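Local coordinates for protein homoprotocatechuate 2,3-dioxygenase (Brevibacterium fuscum, PDB 4Z6M) that catalyses the extradiol ring cleavage of homoprotocatechuate by dioxygen, using a bound iron(II) ion, at residues 177-182 with 248-253; 297-302 with 357-362; 48-53 with 63-68. The protein carries 1 engineered substitution. All coordinates share one frame; numbering follows the deposited sequence.

Interaction 1. Residues 177-182 with 248-253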
ATOM      1  N   VAL A 177       3.673 -20.964  23.477  1.00  9.32           N
ATOM      2  CA  VAL A 177       4.853 -20.340  22.894  1.00  8.82           C
ATOM      3  C   VAL A 177       4.834 -20.523  21.394  1.00  8.37           C
ATOM      4  O   VAL A 177       4.522 -21.600  20.887  1.00  9.63           O
ATOM      5  CB  VAL A 177       6.150 -20.895  23.511  1.00 11.12           C
ATOM      6  CG1 VAL A 177       7.384 -20.375  22.790  1.00 11.66           C
ATOM      7  CG2 VAL A 177       6.185 -20.511  24.986  1.00 12.97           C
ATOM      8  N   THR A 178       5.152 -19.448  20.702  1.00  8.09           N
ATOM      9  CA  THR A 178       5.231 -19.442  19.249  1.00  7.37           C
ATOM     10  C   THR A 178       6.652 -19.367  18.796  1.00  9.48           C
ATOM     11  O   THR A 178       7.056 -20.167  17.977  1.00 14.22           O
ATOM     12  CB  THR A 178       4.399 -18.274  18.696  1.00  8.47           C
ATOM     13  OG1 THR A 178       4.803 -17.063  19.344  1.00  9.11           O
ATOM     14  CG2 THR A 178       2.957 -18.533  18.954  1.00  8.86           C
ATOM     15  N   GLU A 179       7.408 -18.392  19.279  1.00  7.80           N
ATOM     16  CA  GLU A 179       8.806 -18.232  18.906  1.00  8.02           C
ATOM     17  C   GLU A 179       9.664 -17.920  20.123  1.00  7.91           C
ATOM     18  O   GLU A 179       9.161 -17.453  21.143  1.00  8.43           O
ATOM     19  CB  GLU A 179       8.958 -17.117  17.874  1.00  8.89           C
ATOM     20  CG  GLU A 179       8.054 -17.318  16.651  1.00  9.55           C
ATOM     21  CD  GLU A 179       8.553 -16.633  15.395  1.00  8.80           C
ATOM     22  OE1 GLU A 179       9.764 -16.552  15.231  1.00 11.71           O
ATOM     23  OE2 GLU A 179       7.723 -16.194  14.546  1.00 10.15           O
ATOM     24  N   ASP A 180      10.960 -18.177  20.013  1.00  7.55           N
ATOM     25  CA  ASP A 180      11.906 -17.826  21.069  1.00  8.02           C
ATOM     26  C   ASP A 180      13.290 -17.608  20.503  1.00  7.24           C
ATOM     27  O   ASP A 180      13.542 -17.894  19.317  1.00  7.66           O
ATOM     28  CB  ASP A 180      11.862 -18.831  22.220  1.00  8.73           C
ATOM     29  CG  ASP A 180      12.387 -20.194  21.889  1.00 11.62           C
ATOM     30  OD1 ASP A 180      12.579 -20.553  20.734  1.00 14.25           O
ATOM     31  OD2 ASP A 180      12.544 -20.969  22.837  1.00 15.64           O
ATOM     32  N   ILE A 181      14.153 -17.046  21.352  1.00  7.24           N
ATOM     33  CA  ILE A 181      15.539 -16.816  20.983  1.00  6.74           C
ATOM     34  C   ILE A 181      16.417 -17.482  22.033  1.00  7.13           C
ATOM     35  O   ILE A 181      16.261 -17.210  23.222  1.00  7.29           O
ATOM     36  CB  ILE A 181      15.866 -15.302  20.912  1.00  7.39           C
ATOM     37  CG1 ILE A 181      15.088 -14.633  19.781  1.00  7.19           C
ATOM     38  CG2 ILE A 181      17.364 -15.059  20.744  1.00  8.42           C
ATOM     39  CD1 ILE A 181      15.220 -13.123  19.730  1.00  8.14           C
ATOM     40  N   GLN A 182      17.347 -18.313  21.573  1.00  7.30           N
ATOM     41  CA  GLN A 182      18.282 -19.030  22.447  1.00  7.65           C
ATOM     42  C   GLN A 182      19.680 -18.964  21.883  1.00  7.95           C
ATOM     43  O   GLN A 182      19.871 -18.551  20.747  1.00  8.20           O
ATOM     44  CB  GLN A 182      17.863 -20.498  22.585  1.00  9.13           C
ATOM     45  CG  GLN A 182      16.510 -20.694  23.218  1.00  9.53           C
ATOM     46  CD  GLN A 182      16.200 -22.144  23.491  1.00 13.08           C
ATOM     47  OE1 GLN A 182      17.087 -22.942  23.831  1.00 15.40           O
ATOM     48  NE2 GLN A 182      14.945 -22.484  23.399  1.00 15.67           N
ATOM     49  N   HIS A 248      10.328  -7.650  11.403  1.00  6.64           N
ATOM     50  CA  HIS A 248      10.866  -8.558  12.421  1.00  6.89           C
ATOM     51  C   HIS A 248      11.195  -9.905  11.769  1.00  7.13           C
ATOM     52  O   HIS A 248      10.509 -10.342  10.843  1.00  7.75           O
ATOM     53  CB  HIS A 248       9.835  -8.824  13.484  1.00  7.60           C
ATOM     54  CG  HIS A 248       9.664  -7.746  14.499  1.00  7.61           C
ATOM     55  ND1 HIS A 248      10.715  -7.187  15.200  1.00  7.94           N
ATOM     56  CD2 HIS A 248       8.534  -7.168  14.985  1.00  7.70           C
ATOM     57  CE1 HIS A 248      10.230  -6.307  16.069  1.00  8.01           C
ATOM     58  NE2 HIS A 248       8.914  -6.295  15.966  1.00  8.09           N
ATOM     59  N   GLY A 249      12.220 -10.574  12.272  1.00  6.81           N
ATOM     60  CA  GLY A 249      12.397 -11.991  12.012  1.00  7.54           C
ATOM     61  C   GLY A 249      11.357 -12.786  12.775  1.00  7.38           C
ATOM     62  O   GLY A 249      10.395 -13.325  12.219  1.00  8.15           O
ATOM     63  N   VAL A 250      11.554 -12.803  14.084  1.00  7.47           N
ATOM     64  CA  VAL A 250      10.569 -13.368  14.991  1.00  9.07           C
ATOM     65  C   VAL A 250       9.257 -12.593  14.774  1.00  9.34           C
ATOM     66  O   VAL A 250       9.241 -11.374  14.823  1.00 11.47           O
ATOM     67  CB  VAL A 250      10.992 -13.186  16.450  1.00 10.05           C
ATOM     68  CG1 VAL A 250       9.879 -13.633  17.360  1.00 12.80           C
ATOM     69  CG2 VAL A 250      12.273 -13.950  16.763  1.00 11.50           C
ATOM     70  N   SER A 251       8.191 -13.320  14.537  1.00  8.53           N
ATOM     71  CA  SER A 251       6.826 -12.828  14.249  1.00  7.77           C
ATOM     72  C   SER A 251       6.549 -12.463  12.799  1.00  6.70           C
ATOM     73  O   SER A 251       5.374 -12.448  12.410  1.00  7.41           O
ATOM     74  CB  SER A 251       6.374 -11.685  15.160  1.00  8.27           C
ATOM     75  OG  SER A 251       6.839 -10.413  14.672  1.00  9.25           O
ATOM     76  N   ASN A 252       7.595 -12.126  12.024  1.00  6.20           N
ATOM     77  CA  ASN A 252       7.433 -11.693  10.626  1.00  6.79           C
ATOM     78  C   ASN A 252       6.635 -10.388  10.457  1.00  6.28           C
ATOM     79  O   ASN A 252       6.256 -10.077   9.355  1.00  7.25           O
ATOM     80  CB  ASN A 252       6.776 -12.778   9.784  1.00  7.66           C
ATOM     81  CG  ASN A 252       6.892 -12.557   8.299  1.00  8.03           C
ATOM     82  OD1 ASN A 252       7.949 -12.146   7.792  1.00  8.10           O
ATOM     83  ND2 ASN A 252       5.827 -12.883   7.573  1.00  8.41           N
ATOM     84  N   ALA A 253       6.395  -9.645  11.538  1.00  6.61           N
ATOM     85  CA  ALA A 253       5.582  -8.446  11.450  1.00  6.53           C
ATOM     86  C   ALA A 253       6.401  -7.232  11.052  1.00  6.42           C
ATOM     87  O   ALA A 253       7.596  -7.121  11.349  1.00  7.30           O
ATOM     88  CB  ALA A 253       4.918  -8.177  12.784  1.00  7.44           C
TER
HETATM   89  O   HOH W   1       8.489 -15.818  11.919  1.00 14.70           O
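The buried carboxylate of Glu179 grips the turn 249-252 through a backbone N-H that reaches it from well above its plane. Ser251 N donates to Glu179 OE2 at 2.9 Å, lying 61° out of the carboxylate plane. The N-H...O angle is 155°. A water donates to both Glu179 OE2 and Gly249 O, at 2.8 Å from OE2, and so adds a second link to the same turn. Tyr273 also hydrogen-bonds OE2, while Trp285 NE1 bonds OE1. With this many partners around it, the buried group probably stays ionised.

Gly249 to Asn252 form a type II beta turn, which turns Ser251 N toward the glutamate. Val250, at the second position of the turn, packs beside the acid. Val250 CG1 lies 3.6 Å from Glu179 CB, and the two side chains pass each other in opposite directions. Val250 CG2 touches Ile181 CG1 at 4.2 Å. Glu179 CG is anti to its carbonyl carbon (chi1 -54°), and the chain runs out extended, past Val250, to the turn.

The fold is that of the glyoxalase/dioxygenase superfamily, in which strongly curved sheets wrap around a metal pocket. Strand 176-182 lies near one end of such a sheet. The turn connects strands 244-247 and 254-259 at the other end, so the contact bridges two distant parts of one sheet. The side chain of Ser251 is about 7 Å from the iron(II) ion. His248 NE2 hydrogen-bonds the iron ligand Glu267, which makes His248 a second-shell residue.

Within the turn, Ser251 OG donates to Val250 O in the carbonyl plane, on a lone pair, at 2.6 Å. Ser251 OG also accepts from Ala253 N at 3.3 Å, an ST turn. Asn252 OD1 bonds Tyr142 OH of the second subunit.

Interaction 2. Residues 297-302 with 357-362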
ATOM      1  N   GLY A 297      18.525  -6.950   8.811  1.00  6.20           N
ATOM      2  CA  GLY A 297      19.822  -6.852   9.426  1.00  6.83           C
ATOM      3  C   GLY A 297      20.149  -5.502  10.033  1.00  7.04           C
ATOM      4  O   GLY A 297      21.269  -5.292  10.464  1.00  7.96           O
ATOM      5  N   ASN A 298      19.184  -4.581  10.083  1.00  7.30           N
ATOM      6  CA  ASN A 298      19.456  -3.292  10.693  1.00  7.43           C
ATOM      7  C   ASN A 298      19.740  -3.499  12.180  1.00  7.18           C
ATOM      8  O   ASN A 298      19.198  -4.418  12.811  1.00  7.86           O
ATOM      9  CB  ASN A 298      18.300  -2.301  10.459  1.00  7.72           C
ATOM     10  CG  ASN A 298      18.379  -1.658   9.100  1.00  9.13           C
ATOM     11  OD1 ASN A 298      19.475  -1.381   8.620  1.00 10.34           O
ATOM     12  ND2 ASN A 298      17.253  -1.398   8.488  1.00  9.07           N
ATOM     13  N   PRO A 299      20.625  -2.678  12.734  1.00  7.60           N
ATOM     14  CA  PRO A 299      21.053  -2.898  14.117  1.00  8.29           C
ATOM     15  C   PRO A 299      19.959  -2.582  15.131  1.00  8.37           C
ATOM     16  O   PRO A 299      19.167  -1.669  14.923  1.00  8.81           O
ATOM     17  CB  PRO A 299      22.240  -1.936  14.269  1.00  9.29           C
ATOM     18  CG  PRO A 299      21.925  -0.824  13.322  1.00  9.55           C
ATOM     19  CD  PRO A 299      21.338  -1.532  12.114  1.00  8.63           C
ATOM     20  N   VAL A 300      19.912  -3.330  16.223  1.00  8.23           N
ATOM     21  CA  VAL A 300      18.991  -3.044  17.321  1.00  8.75           C
ATOM     22  C   VAL A 300      19.609  -1.964  18.177  1.00  9.95           C
ATOM     23  O   VAL A 300      20.715  -2.110  18.681  1.00 10.79           O
ATOM     24  CB  VAL A 300      18.691  -4.315  18.133  1.00  8.11           C
ATOM     25  CG1 VAL A 300      17.737  -4.023  19.281  1.00  8.72           C
ATOM     26  CG2 VAL A 300      18.095  -5.376  17.225  1.00  9.14           C
ATOM     27  N   VAL A 301      18.876  -0.862  18.319  1.00 10.04           N
ATOM     28  CA  VAL A 301      19.355   0.265  19.077  1.00 11.24           C
ATOM     29  C   VAL A 301      19.564  -0.138  20.550  1.00  9.85           C
ATOM     30  O   VAL A 301      18.779  -0.887  21.119  1.00  9.98           O
ATOM     31  CB  VAL A 301      18.378   1.467  18.952  1.00 12.39           C
ATOM     32  CG1 VAL A 301      18.084   1.796  17.492  1.00 12.47           C
ATOM     33  CG2 VAL A 301      17.114   1.219  19.720  1.00 14.54           C
ATOM     34  N   PRO A 302      20.645   0.322  21.170  1.00 10.31           N
ATOM     35  CA  PRO A 302      20.994  -0.187  22.513  1.00 11.51           C
ATOM     36  C   PRO A 302      19.927   0.099  23.576  1.00 10.52           C
ATOM     37  O   PRO A 302      19.705  -0.723  24.468  1.00 11.13           O
ATOM     38  CB  PRO A 302      22.328   0.501  22.827  1.00 12.97           C
ATOM     39  CG  PRO A 302      22.542   1.508  21.757  1.00 15.50           C
ATOM     40  CD  PRO A 302      21.703   1.154  20.583  1.00 11.28           C
ATOM     41  N   LYS A 357      25.852  -2.778   9.923  1.00 11.32           N
ATOM     42  CA  LYS A 357      25.738  -1.586   9.081  1.00 12.68           C
ATOM     43  C   LYS A 357      26.742  -0.485   9.421  1.00 13.46           C
ATOM     44  O   LYS A 357      26.549   0.687   9.072  1.00 17.59           O
ATOM     45  CB  LYS A 357      24.313  -1.009   9.072  1.00 12.58           C
ATOM     46  CG  LYS A 357      23.167  -1.991   8.964  1.00 12.90           C
ATOM     47  CD  LYS A 357      23.083  -2.718   7.659  1.00 11.16           C
ATOM     48  CE  LYS A 357      21.794  -3.532   7.567  1.00 10.19           C
ATOM     49  NZ  LYS A 357      21.870  -4.610   6.566  1.00  8.79           N
ATOM     50  N   GLY A 358      27.829  -0.846  10.085  1.00 12.41           N
ATOM     51  CA  GLY A 358      28.933   0.091  10.274  1.00 12.78           C
ATOM     52  C   GLY A 358      28.969   0.830  11.599  1.00 12.55           C
ATOM     53  O   GLY A 358      29.789   1.728  11.757  1.00 15.58           O
ATOM     54  N   PHE A 359      28.113   0.458  12.548  1.00 12.65           N
ATOM     55  CA  PHE A 359      27.957   1.176  13.813  1.00 13.34           C
ATOM     56  C   PHE A 359      28.530   0.396  15.003  1.00 14.95           C
ATOM     57  O   PHE A 359      28.512  -0.825  15.020  1.00 15.58           O
ATOM     58  CB  PHE A 359      26.487   1.494  14.080  1.00 14.00           C
ATOM     59  CG  PHE A 359      25.874   2.400  13.059  1.00 13.23           C
ATOM     60  CD1 PHE A 359      26.339   3.705  12.900  1.00 14.10           C
ATOM     61  CD2 PHE A 359      24.861   1.941  12.216  1.00 15.02           C
ATOM     62  CE1 PHE A 359      25.779   4.537  11.940  1.00 14.33           C
ATOM     63  CE2 PHE A 359      24.295   2.777  11.270  1.00 15.84           C
ATOM     64  CZ  PHE A 359      24.760   4.072  11.125  1.00 14.80           C
ATOM     65  N   LYS A 360      29.032   1.131  15.990  1.00 16.70           N
ATOM     66  CA  LYS A 360      29.330   0.636  17.339  1.00 18.53           C
ATOM     67  C   LYS A 360      28.369   1.285  18.313  1.00 19.16           C
ATOM     68  O   LYS A 360      27.607   2.184  17.936  1.00 17.54           O
ATOM     69  CB  LYS A 360      30.766   1.027  17.756  1.00 23.40           C
ATOM     70  CG  LYS A 360      31.843   0.049  17.356  1.00 27.86           C
ATOM     71  CD  LYS A 360      33.199   0.375  17.986  1.00 33.58           C
ATOM     72  CE  LYS A 360      33.420   1.858  18.294  1.00 37.48           C
ATOM     73  NZ  LYS A 360      34.840   2.151  18.660  1.00 43.23           N
ATOM     74  N   LEU A 361      28.415   0.869  19.573  1.00 22.50           N
ATOM     75  CA  LEU A 361      27.540   1.480  20.578  1.00 22.63           C
ATOM     76  C   LEU A 361      28.057   2.831  21.038  1.00 23.05           C
ATOM     77  O   LEU A 361      29.237   2.975  21.303  1.00 24.36           O
ATOM     78  CB  LEU A 361      27.357   0.535  21.758  1.00 25.45           C
ATOM     79  CG  LEU A 361      26.680  -0.791  21.358  1.00 24.67           C
ATOM     80  CD1 LEU A 361      26.021  -1.446  22.562  1.00 26.24           C
ATOM     81  CD2 LEU A 361      25.665  -0.641  20.221  1.00 27.82           C
ATOM     82  N   GLY A 362      27.159   3.812  21.126  1.00 23.31           N
ATOM     83  CA  GLY A 362      27.507   5.166  21.559  1.00 25.75           C
ATOM     84  C   GLY A 362      27.687   5.282  23.065  1.00 34.19           C
ATOM     85  O   GLY A 362      27.540   4.292  23.786  1.00 37.65           O
TER
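Residues 297-302 and 357-361 run nearly parallel, with end-to-end directions 13° apart, and their CA atoms stay well separated: 6.7 Å between Asn298 and Lys357 at one end. Side chains bridge the gap, and the contact is one of packing. Lys357 does most of this work. Its chain bends at chi2 (-67°, which places CD), and its methylenes lie over Gly297, Asn298 and Pro299. Lys357 CG packs on Pro299 CD at 3.7 Å, the two side chains crossing at about a right angle. Further out, Lys357 CE is 3.3 Å from Asn298 OD1 and 3.4 Å from Gly297 O. These are carbon-to-oxygen contacts, but the methylene next to the ammonium group is polarised and should suit two oxygens.

The ammonium group itself bonds elsewhere. Lys357 NZ hydrogen-bonds Trp296 O of its own chain and Ile241 O of the third subunit, and Asn298 ND2 bonds Gly244 O of that same neighbouring subunit.

Beyond the lysine the contact is apolar. Pro299 CG meets Phe359 CD2 at 4.2 Å. At the far end, Pro302 CG touches Leu361 CD2 at 4.1 Å, and Pro302 CB touches Leu361 CD1 at 4.2 Å. These two side chains slide past each other in opposite directions. Leu330 of helix 329-333 packs against both.

Pro299 and Pro302 thus meet Phe359 and Leu361 of the C-terminal strand, which lies at a subunit interface. Phe359 meets Phe359 and Pro299 of the third subunit, and Lys360 and Leu361 pair antiparallel with a strand of that chain, so the sheet continues across the subunit interface, with the C-terminal strand as one of its members.

Interaction 3. Residues 48-53 with 63-68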
ATOM      1  N   GLU A  48     -10.073  15.065  34.443  1.00 11.39           N
ATOM      2  CA  GLU A  48      -8.842  15.731  34.801  1.00 13.48           C
ATOM      3  C   GLU A  48      -7.731  14.785  35.247  1.00 13.13           C
ATOM      4  O   GLU A  48      -6.578  15.207  35.387  1.00 14.37           O
ATOM      5  CB  GLU A  48      -9.119  16.755  35.914  1.00 14.81           C
ATOM      6  CG  GLU A  48     -10.170  17.804  35.559  1.00 18.08           C
ATOM      7  CD  GLU A  48      -9.711  18.783  34.492  1.00 22.45           C
ATOM      8  OE1 GLU A  48      -8.503  18.801  34.149  1.00 29.10           O
ATOM      9  OE2 GLU A  48     -10.563  19.576  34.009  1.00 31.22           O
ATOM     10  N   ASN A  49      -8.102  13.550  35.563  1.00 11.82           N
ATOM     11  CA  ASN A  49      -7.167  12.554  36.085  1.00 11.72           C
ATOM     12  C   ASN A  49      -6.849  11.388  35.149  1.00 11.62           C
ATOM     13  O   ASN A  49      -5.808  10.750  35.309  1.00 11.65           O
ATOM     14  CB  ASN A  49      -7.739  11.985  37.373  1.00 14.32           C
ATOM     15  CG  ASN A  49      -7.717  13.003  38.481  1.00 17.93           C
ATOM     16  OD1 ASN A  49      -6.658  13.480  38.846  1.00 26.42           O
ATOM     17  ND2 ASN A  49      -8.864  13.377  38.974  1.00 21.01           N
ATOM     18  N   GLN A  50      -7.747  11.103  34.194  1.00  9.86           N
ATOM     19  CA  GLN A  50      -7.597   9.919  33.346  1.00  9.49           C
ATOM     20  C   GLN A  50      -8.102  10.183  31.942  1.00  9.34           C
ATOM     21  O   GLN A  50      -9.025  10.961  31.732  1.00 10.57           O
ATOM     22  CB  GLN A  50      -8.393   8.734  33.896  1.00 10.94           C
ATOM     23  CG  GLN A  50      -7.933   8.220  35.250  1.00 11.31           C
ATOM     24  CD  GLN A  50      -8.720   6.993  35.677  1.00 11.94           C
ATOM     25  OE1 GLN A  50      -9.944   7.020  35.760  1.00 11.34           O
ATOM     26  NE2 GLN A  50      -8.021   5.906  35.926  1.00 12.50           N
ATOM     27  N   ILE A  51      -7.488   9.501  30.993  1.00  9.18           N
ATOM     28  CA  ILE A  51      -7.964   9.443  29.619  1.00  9.56           C
ATOM     29  C   ILE A  51      -8.075   7.999  29.212  1.00  9.12           C
ATOM     30  O   ILE A  51      -7.133   7.225  29.380  1.00  9.97           O
ATOM     31  CB  ILE A  51      -7.015  10.185  28.656  1.00 10.67           C
ATOM     32  CG1 ILE A  51      -6.843  11.644  29.123  1.00 13.28           C
ATOM     33  CG2 ILE A  51      -7.533  10.105  27.229  1.00 10.69           C
ATOM     34  CD1 ILE A  51      -5.732  12.373  28.429  1.00 15.92           C
ATOM     35  N   TYR A  52      -9.231   7.643  28.692  1.00  8.50           N
ATOM     36  CA  TYR A  52      -9.540   6.275  28.282  1.00  7.93           C
ATOM     37  C   TYR A  52      -9.583   6.267  26.759  1.00  8.65           C
ATOM     38  O   TYR A  52     -10.339   7.030  26.167  1.00  8.69           O
ATOM     39  CB  TYR A  52     -10.903   5.837  28.806  1.00  8.86           C
ATOM     40  CG  TYR A  52     -10.947   5.627  30.303  1.00  8.71           C
ATOM     41  CD1 TYR A  52     -10.960   6.707  31.187  1.00  8.79           C
ATOM     42  CD2 TYR A  52     -11.019   4.348  30.832  1.00  8.68           C
ATOM     43  CE1 TYR A  52     -10.996   6.507  32.569  1.00  9.11           C
ATOM     44  CE2 TYR A  52     -11.061   4.134  32.203  1.00  9.06           C
ATOM     45  CZ  TYR A  52     -11.049   5.217  33.066  1.00  8.64           C
ATOM     46  OH  TYR A  52     -11.059   4.980  34.431  1.00 11.01           O
ATOM     47  N   LEU A  53      -8.774   5.405  26.141  1.00  7.29           N
ATOM     48  CA  LEU A  53      -8.550   5.408  24.706  1.00  7.99           C
ATOM     49  C   LEU A  53      -8.794   4.030  24.113  1.00  7.84           C
ATOM     50  O   LEU A  53      -8.509   3.014  24.753  1.00  7.88           O
ATOM     51  CB  LEU A  53      -7.105   5.791  24.398  1.00  8.73           C
ATOM     52  CG  LEU A  53      -6.692   7.187  24.873  1.00  9.40           C
ATOM     53  CD1 LEU A  53      -5.181   7.338  24.819  1.00 12.20           C
ATOM     54  CD2 LEU A  53      -7.400   8.255  24.057  1.00 11.65           C
ATOM     55  N   ASN A  63      -8.693   0.307  25.248  1.00  6.99           N
ATOM     56  CA  ASN A  63      -7.446  -0.455  25.142  1.00  7.26           C
ATOM     57  C   ASN A  63      -6.305   0.166  25.947  1.00  7.68           C
ATOM     58  O   ASN A  63      -5.247  -0.471  26.112  1.00  8.16           O
ATOM     59  CB  ASN A  63      -6.990  -0.574  23.703  1.00  7.67           C
ATOM     60  CG  ASN A  63      -7.971  -1.312  22.817  1.00  7.67           C
ATOM     61  OD1 ASN A  63      -8.402  -0.776  21.784  1.00  8.51           O
ATOM     62  ND2 ASN A  63      -8.328  -2.527  23.196  1.00  7.42           N
ATOM     63  N   LEU A  64      -6.478   1.410  26.396  1.00  7.83           N
ATOM     64  CA  LEU A  64      -5.404   2.118  27.070  1.00  7.98           C
ATOM     65  C   LEU A  64      -6.040   3.111  28.029  1.00  7.86           C
ATOM     66  O   LEU A  64      -6.901   3.890  27.631  1.00 10.06           O
ATOM     67  CB  LEU A  64      -4.499   2.824  26.069  1.00  9.15           C
ATOM     68  CG  LEU A  64      -3.243   3.491  26.583  1.00 11.00           C
ATOM     69  CD1 LEU A  64      -2.279   2.473  27.187  1.00 12.52           C
ATOM     70  CD2 LEU A  64      -2.551   4.242  25.457  1.00 11.09           C
ATOM     71  N   VAL A  65      -5.634   3.059  29.295  1.00  8.56           N
ATOM     72  CA  VAL A  65      -6.021   4.051  30.292  1.00  8.49           C
ATOM     73  C   VAL A  65      -4.767   4.800  30.692  1.00  8.95           C
ATOM     74  O   VAL A  65      -3.783   4.191  31.141  1.00 10.72           O
ATOM     75  CB  VAL A  65      -6.673   3.407  31.534  1.00  9.59           C
ATOM     76  CG1 VAL A  65      -7.168   4.502  32.479  1.00 10.90           C
ATOM     77  CG2 VAL A  65      -7.821   2.516  31.117  1.00 10.04           C
ATOM     78  N   LEU A  66      -4.789   6.118  30.529  1.00  8.79           N
ATOM     79  CA  LEU A  66      -3.714   6.981  31.007  1.00  9.11           C
ATOM     80  C   LEU A  66      -4.191   7.587  32.323  1.00  9.40           C
ATOM     81  O   LEU A  66      -5.225   8.259  32.363  1.00 10.10           O
ATOM     82  CB  LEU A  66      -3.409   8.092  30.009  1.00  9.50           C
ATOM     83  CG  LEU A  66      -3.165   7.655  28.568  1.00  9.45           C
ATOM     84  CD1 LEU A  66      -2.967   8.877  27.684  1.00 11.40           C
ATOM     85  CD2 LEU A  66      -1.999   6.674  28.481  1.00 10.74           C
ATOM     86  N   THR A  67      -3.448   7.334  33.402  1.00  9.97           N
ATOM     87  CA  THR A  67      -3.819   7.787  34.748  1.00 10.69           C
ATOM     88  C   THR A  67      -2.734   8.723  35.243  1.00 10.19           C
ATOM     89  O   THR A  67      -1.577   8.352  35.295  1.00 11.10           O
ATOM     90  CB  THR A  67      -4.008   6.590  35.691  1.00 11.08           C
ATOM     91  OG1 THR A  67      -5.109   5.798  35.252  1.00 12.07           O
ATOM     92  CG2 THR A  67      -4.241   7.034  37.124  1.00 12.66           C
ATOM     93  N   LYS A  68      -3.109   9.928  35.650  1.00 10.93           N
ATOM     94  CA  LYS A  68      -2.159  10.871  36.195  1.00 12.68           C
ATOM     95  C   LYS A  68      -1.614  10.338  37.524  1.00 12.71           C
ATOM     96  O   LYS A  68      -2.368   9.864  38.366  1.00 13.38           O
ATOM     97  CB  LYS A  68      -2.851  12.212  36.433  1.00 15.99           C
ATOM     98  CG  LYS A  68      -1.965  13.330  36.956  1.00 19.13           C
ATOM     99  CD  LYS A  68      -2.846  14.548  37.237  1.00 24.67           C
ATOM    100  CE  LYS A  68      -2.108  15.592  38.057  1.00 32.02           C
ATOM    101  NZ  LYS A  68      -0.773  15.918  37.470  1.00 39.04           N
TER
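Leu53, Leu64 and Leu66 form the apolar centre on one face of this strand pair. Leu53 CD1 sits 3.9 Å from Leu66 CD1 and 4.1 Å from Leu64 CD2. Leu53 and Leu64 lie side by side and point the same way, while Leu66 crosses at a slant. Tyr35 of helix 28-38 packs against all three.

On the other face of the sheet Val65 CG1 lies over one face of the Tyr52 ring, toward its rim. Val65 CG1 stands 4.0 Å from the centroid of the Tyr52 ring, 15° off the normal, in a CH-pi contact. CG1 is anti to the backbone N (chi1 -175°), which sets it over the ring face. Val65 CG2 reaches Tyr52 CD2 at 3.7 Å.

Next to this pair the face becomes polar. Tyr52 OH donates to Gln50 OE1 at 2.7 Å, from above the carbonyl plane. Gln50 NE2 donates to Thr67 OG1 at 3.0 Å, with the oxygen close to the amide plane. The amide is thus held at both ends, which fixes its flip. Thr67 OG1 also bonds Glu22 of strand 15-25, and Tyr52 OH bonds Lys110 N.

Backbone bonds join the strands throughout, ending with Lys68 N to Asn49 O at the exposed edge. At the other end Leu53 O accepts from both Asn63 N, at 2.8 Å, and Leu64 N. Asn63 and Leu64 both face Leu53, a classic beta bulge. The whole is an antiparallel beta hairpin, the N-to-C directions of strands 50-53 and 64-68 at 173°, within a curved sheet of the glyoxalase/dioxygenase superfamily.

How the interactions relate
The three contacts hold different elements and do not touch one another. Interaction 1 is wholly buried and lies close to the iron; a carboxylate and a turn N-H join remote parts of one curved sheet. Interaction 3 belongs to the other superfamily range, on the opposite side of the chain's centre, about 31 Å away between centres. It joins adjacent strands by regular backbone bonding, with one leucine-rich face and a solvent-exposed end. Interaction 2 lies about 20 Å from interaction 1 between centres. It pairs a loop with the C-terminal strand through prolines and lysine methylenes, while its polar tips bond a neighbouring subunit.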